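PDB 4E4U: mandalate racemase/muconate lactonizing enzyme from Unidentified, which probably catalyses a metal-dependent racemisation or related isomerisation of a carboxylate substrate, as a putative member of the mandelate racemase/muconate lactonizing enzyme family. Local coordinates for the interface of chains A and B. Residues are numbered along the deposited sequence; one frame, centred on the assembly and turned at random. Chains: chain A/B, Mandalate racemase/muconate lactonizing enzyme.

Contact 1: the interface of chains A and B. Residues chain A 72, 75-76, 79, 84; chain B 173-174, 392.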
loop_
_atom_site.group_PDB
_atom_site.type_symbol
_atom_site.label_atom_id
_atom_site.label_comp_id
_atom_site.label_asym_id
_atom_site.label_seq_id
_atom_site.Cartn_x
_atom_site.Cartn_y
_atom_site.Cartn_z
ATOM N N ARG A 72 -24.858 17.049 21.660
ATOM C CA ARG A 72 -26.128 17.267 20.980
ATOM C C ARG A 72 -26.038 18.488 20.075
ATOM O O ARG A 72 -26.408 18.431 18.895
ATOM C CB ARG A 72 -27.237 17.466 22.017
ATOM C CG ARG A 72 -28.617 17.747 21.440
ATOM C CD ARG A 72 -29.421 18.666 22.386
ATOM N NE ARG A 72 -28.831 20.005 22.400
ATOM C CZ ARG A 72 -29.043 20.920 21.459
ATOM N NH1 ARG A 72 -29.862 20.661 20.442
ATOM N NH2 ARG A 72 -28.446 22.101 21.539
ATOM N N ARG A 75 -23.844 17.787 17.006
ATOM C CA ARG A 75 -24.482 16.876 16.056
ATOM C C ARG A 75 -25.639 17.545 15.323
ATOM O O ARG A 75 -25.814 17.331 14.122
ATOM C CB ARG A 75 -24.967 15.586 16.732
ATOM C CG ARG A 75 -23.862 14.672 17.276
ATOM C CD ARG A 75 -22.812 14.289 16.239
ATOM N NE ARG A 75 -23.384 13.702 15.034
ATOM C CZ ARG A 75 -22.659 13.242 14.018
ATOM N NH1 ARG A 75 -21.333 13.266 14.088
ATOM N NH2 ARG A 75 -23.258 12.746 12.940
ATOM N N GLN A 76 -26.436 18.341 16.030
ATOM C CA GLN A 76 -27.557 19.009 15.373
ATOM C C GLN A 76 -27.063 20.007 14.328
ATOM O O GLN A 76 -27.587 20.067 13.218
ATOM C CB GLN A 76 -28.465 19.723 16.384
ATOM C CG GLN A 76 -29.098 18.820 17.437
ATOM C CD GLN A 76 -29.975 17.723 16.865
ATOM O OE1 GLN A 76 -30.729 17.937 15.911
ATOM N NE2 GLN A 76 -29.908 16.542 17.473
ATOM N N SER A 79 -25.463 18.355 11.268
ATOM C CA SER A 79 -26.421 17.605 10.456
ATOM C C SER A 79 -27.449 18.492 9.757
ATOM O O SER A 79 -28.206 18.019 8.902
ATOM C CB SER A 79 -27.155 16.601 11.346
ATOM O OG SER A 79 -26.226 15.697 11.929
ATOM N N GLN A 84 -24.571 16.859 7.396
ATOM C CA GLN A 84 -23.821 15.818 8.110
ATOM C C GLN A 84 -22.478 15.536 7.434
ATOM O O GLN A 84 -21.973 14.409 7.426
ATOM C CB GLN A 84 -24.650 14.537 8.303
ATOM C CG GLN A 84 -24.233 13.749 9.533
ATOM C CD GLN A 84 -25.249 12.695 9.908
ATOM O OE1 GLN A 84 -25.355 11.648 9.259
ATOM N NE2 GLN A 84 -26.033 12.976 10.943
ATOM N N ALA B 173 -29.553 13.072 13.345
ATOM C CA ALA B 173 -28.350 13.827 13.662
ATOM C C ALA B 173 -27.236 12.946 14.220
ATOM O O ALA B 173 -26.089 13.366 14.248
ATOM C CB ALA B 173 -28.669 14.949 14.644
ATOM N N TYR B 174 -27.573 11.733 14.657
ATOM C CA TYR B 174 -26.598 10.832 15.272
ATOM C C TYR B 174 -26.232 9.661 14.375
ATOM O O TYR B 174 -25.454 8.795 14.771
ATOM C CB TYR B 174 -27.117 10.338 16.631
ATOM C CG TYR B 174 -27.444 11.504 17.531
ATOM C CD1 TYR B 174 -26.449 12.149 18.252
ATOM C CD2 TYR B 174 -28.744 11.986 17.630
ATOM C CE1 TYR B 174 -26.739 13.245 19.051
ATOM C CE2 TYR B 174 -29.047 13.077 18.430
ATOM C CZ TYR B 174 -28.046 13.698 19.146
ATOM O OH TYR B 174 -28.339 14.786 19.940
ATOM N N GLU B 392 -34.171 14.542 14.912
ATOM C CA GLU B 392 -33.501 15.169 16.041
ATOM C C GLU B 392 -32.924 14.164 17.046
ATOM O O GLU B 392 -31.886 14.420 17.659
ATOM C CB GLU B 392 -34.453 16.133 16.747
ATOM C CG GLU B 392 -33.774 16.922 17.835
ATOM C CD GLU B 392 -34.676 17.950 18.468
ATOM O OE1 GLU B 392 -35.907 17.889 18.242
ATOM O OE2 GLU B 392 -34.142 18.820 19.190
HETATM O O HOH W 1 -31.680 18.615 19.823
#

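Contact 2: the interface of chains A and B. Residues chain A 172-175, 210, 237, 260, 390; chain B 75, 79, 84.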
loop_
_atom_site.group_PDB
_atom_site.type_symbol
_atom_site.label_atom_id
_atom_site.label_comp_id
_atom_site.label_asym_id
_atom_site.label_seq_id
_atom_site.Cartn_x
_atom_site.Cartn_y
_atom_site.Cartn_z
ATOM N N THR A 172 -3.534 34.065 -3.468
ATOM C CA THR A 172 -4.587 34.556 -4.347
ATOM C C THR A 172 -5.653 33.505 -4.560
ATOM O O THR A 172 -5.487 32.347 -4.167
ATOM C CB THR A 172 -4.050 34.957 -5.742
ATOM O OG1 THR A 172 -3.952 33.793 -6.573
ATOM C CG2 THR A 172 -2.694 35.656 -5.642
ATOM N N ALA A 173 -6.735 33.908 -5.220
ATOM C CA ALA A 173 -7.824 33.006 -5.562
ATOM C C ALA A 173 -7.377 31.865 -6.470
ATOM O O ALA A 173 -8.085 30.877 -6.596
ATOM C CB ALA A 173 -8.967 33.776 -6.217
ATOM N N TYR A 174 -6.206 31.999 -7.094
ATOM C CA TYR A 174 -5.711 30.997 -8.038
ATOM C C TYR A 174 -4.549 30.189 -7.483
ATOM O O TYR A 174 -3.999 29.336 -8.177
ATOM C CB TYR A 174 -5.327 31.665 -9.367
ATOM C CG TYR A 174 -6.495 32.435 -9.932
ATOM C CD1 TYR A 174 -7.492 31.791 -10.652
ATOM C CD2 TYR A 174 -6.623 33.801 -9.711
ATOM C CE1 TYR A 174 -8.586 32.488 -11.142
ATOM C CE2 TYR A 174 -7.710 34.510 -10.200
ATOM C CZ TYR A 174 -8.684 33.854 -10.922
ATOM O OH TYR A 174 -9.770 34.551 -11.408
ATOM N N SER A 175 -4.182 30.443 -6.230
ATOM C CA SER A 175 -3.196 29.603 -5.563
ATOM C C SER A 175 -3.718 28.157 -5.533
ATOM O O SER A 175 -4.937 27.940 -5.511
ATOM C CB SER A 175 -2.914 30.134 -4.154
ATOM O OG SER A 175 -2.255 31.389 -4.221
ATOM N N GLY A 210 -0.533 29.045 2.191
ATOM C CA GLY A 210 -0.997 28.215 1.092
ATOM C C GLY A 210 -0.773 28.807 -0.285
ATOM O O GLY A 210 -1.549 28.532 -1.200
ATOM N N PRO A 237 -2.626 24.970 -0.535
ATOM C CA PRO A 237 -4.000 25.250 -0.114
ATOM C C PRO A 237 -4.641 24.062 0.596
ATOM O O PRO A 237 -4.306 22.905 0.309
ATOM C CB PRO A 237 -4.719 25.521 -1.438
ATOM C CG PRO A 237 -3.643 26.032 -2.344
ATOM C CD PRO A 237 -2.434 25.210 -1.979
ATOM N N ARG A 260 -7.587 26.469 8.483
ATOM C CA ARG A 260 -8.702 26.481 7.538
ATOM C C ARG A 260 -9.426 25.145 7.468
ATOM O O ARG A 260 -10.247 24.934 6.575
ATOM C CB ARG A 260 -8.230 26.917 6.151
ATOM C CG ARG A 260 -7.847 28.379 6.112
ATOM C CD ARG A 260 -7.475 28.809 4.731
ATOM N NE ARG A 260 -6.085 28.524 4.412
ATOM C CZ ARG A 260 -5.547 28.713 3.214
ATOM N NH1 ARG A 260 -6.313 29.077 2.184
ATOM N NH2 ARG A 260 -4.249 28.509 3.040
ATOM N N MET A 390 -8.356 36.910 0.036
ATOM C CA MET A 390 -7.280 36.474 -0.851
ATOM C C MET A 390 -7.172 37.421 -2.034
ATOM O O MET A 390 -8.149 38.074 -2.403
ATOM C CB MET A 390 -7.506 35.036 -1.326
ATOM C CG MET A 390 -7.753 34.079 -0.174
ATOM S SD MET A 390 -7.652 32.342 -0.588
ATOM C CE MET A 390 -5.883 32.122 -0.767
ATOM N N ARG B 75 -13.335 30.347 -8.681
ATOM C CA ARG B 75 -12.144 30.541 -7.855
ATOM C C ARG B 75 -12.351 31.638 -6.817
ATOM O O ARG B 75 -11.903 31.499 -5.677
ATOM C CB ARG B 75 -10.901 30.849 -8.701
ATOM C CG ARG B 75 -10.417 29.706 -9.600
ATOM C CD ARG B 75 -10.162 28.400 -8.856
ATOM N NE ARG B 75 -9.254 28.552 -7.726
ATOM C CZ ARG B 75 -8.843 27.542 -6.965
ATOM N NH1 ARG B 75 -9.231 26.303 -7.244
ATOM N NH2 ARG B 75 -8.035 27.768 -5.934
ATOM N N SER B 79 -12.501 30.795 -2.768
ATOM C CA SER B 79 -11.400 31.360 -1.988
ATOM C C SER B 79 -11.854 32.391 -0.956
ATOM O O SER B 79 -11.062 32.819 -0.109
ATOM C CB SER B 79 -10.397 32.016 -2.938
ATOM O OG SER B 79 -9.882 31.049 -3.845
ATOM N N GLN B 84 -10.682 28.780 0.497
ATOM C CA GLN B 84 -10.010 27.981 -0.535
ATOM C C GLN B 84 -9.989 26.497 -0.165
ATOM O O GLN B 84 -9.052 25.757 -0.480
ATOM C CB GLN B 84 -8.605 28.516 -0.857
ATOM C CG GLN B 84 -8.169 28.200 -2.278
ATOM C CD GLN B 84 -6.959 29.003 -2.696
ATOM O OE1 GLN B 84 -5.830 28.725 -2.277
ATOM N NE2 GLN B 84 -7.186 30.032 -3.504
HETATM O O HOH W 2 -4.369 28.905 -0.032
#

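Contact 1: the interface of chains A and B
A:Arg75 meets the backbone of B:Ala173 where helix 70-79 of one copy docks on the 173-174 loop and C-terminal segment of the other, a contact that would help hold the pair together. Among the polar contacts, the carbonyl O of B:Ala173 lies in the guanidinium plane at its edge. A:Arg75 NE donates to B:Ala173 O at 2.8 Å, nearly along the C=O axis, with 160° at the hydrogen. A:Arg75 NH2 donates to B:Ala173 O at 3.2 Å, more bent and from above the carbonyl plane. Bends at chi2 and chi3 fold the arginine back to present this NE side. On the same helix, A:Gln76 gives NE2 to the backbone O of B:Glu392 at 2.9 Å, on a lone pair in the carbonyl plane, while that oxygen sits 20° out of the amide plane. A weak hydrogen bond from A:Ser79 OG also reaches B:Ala173 O.

B:Tyr174 and the B:Ala173 methyl both supply apolar contact. B:Tyr174 CE1 packs against the methylene CG of A:Arg75 at 3.7 Å; ring and guanidinium planes are 29° apart. The methyl CB of B:Ala173 meets the amide carbon CD of A:Gln76 at 3.8 Å.

A:Arg72 NH1 and B:Glu392 OE2 are 4.8 Å apart, where any electrostatic attraction would be indirect. Water 1, in the guanidinium plane at its edge, bridges A:Arg72 NH1 (2.8 Å) and the carboxylate OE2 of B:Glu392 (2.6 Å).

Contact 2: the interface of chains A and B
B:Gln84 reaches from its loop into chain A, where its amide NE2 donates to the backbone O of A:Thr172 at 2.9 Å. The donor lies on a lone pair in the carbonyl plane, and the acceptor is 12° from the amide plane. A second bond from B:Gln84 NE2, to B:Ser79 OG at 2.9 Å in the same chain, further fixes the amide's rotation. With CG anti to the backbone N (chi1 -152°) and the chain extended beyond it, the amide reaches the turn at A:Thr172.

Packing is close around this amide and B:Ser79. A:Met390 crosses B:Gln84 at about a right angle; its methyl CE is 3.8 Å from the amide carbon CD, and its sulfur SD is 3.6 Å from B:Ser79 CB. A:Pro237 runs beside B:Gln84, pointing the same way, with CG 3.5 Å from OE1. The receiving turn is braced by A:Thr172 OG1, which accepts from A:Tyr174 N at 2.9 Å.

The looser side is water-mediated. Water 2 sits 2.7 Å from B:Gln84 OE1, and also contacts A:Gly210 O. A:Arg260 NH1 and NH2 reach B:Gln84 OE1 through water 2, and A:Arg260 NH1 lies 3.8 Å from B:Gln84 CB.

Together these contacts tie the loop bearing B:Gln84 to the 172-175 loop directly, to A:Met390 and A:Pro237 by packing, and to A:Gly210 and A:Arg260 through water, plausibly stabilising subunit pairing.

The C-alpha centres of contact 1 and contact 2 lie about 30 Å apart, on an interface with two-fold symmetry that exchanges the chains. Helix 70-79 and Gln84 come from chain A in contact 1 and from chain B in contact 2; Ala173 and Tyr174 come from the opposite chain each time, making these overlapping samples of twin patches. Both reach the C-terminal segment (B:Glu392 and A:Met390), while contact 2 adds A:Gly210, A:Pro237 and A:Arg260, and contact 1 adds A:Arg72 and A:Gln76. Each chain offers both surfaces, consistent with a paired unit within the eight-chain assembly, whose biological relevance the structure alone does not show.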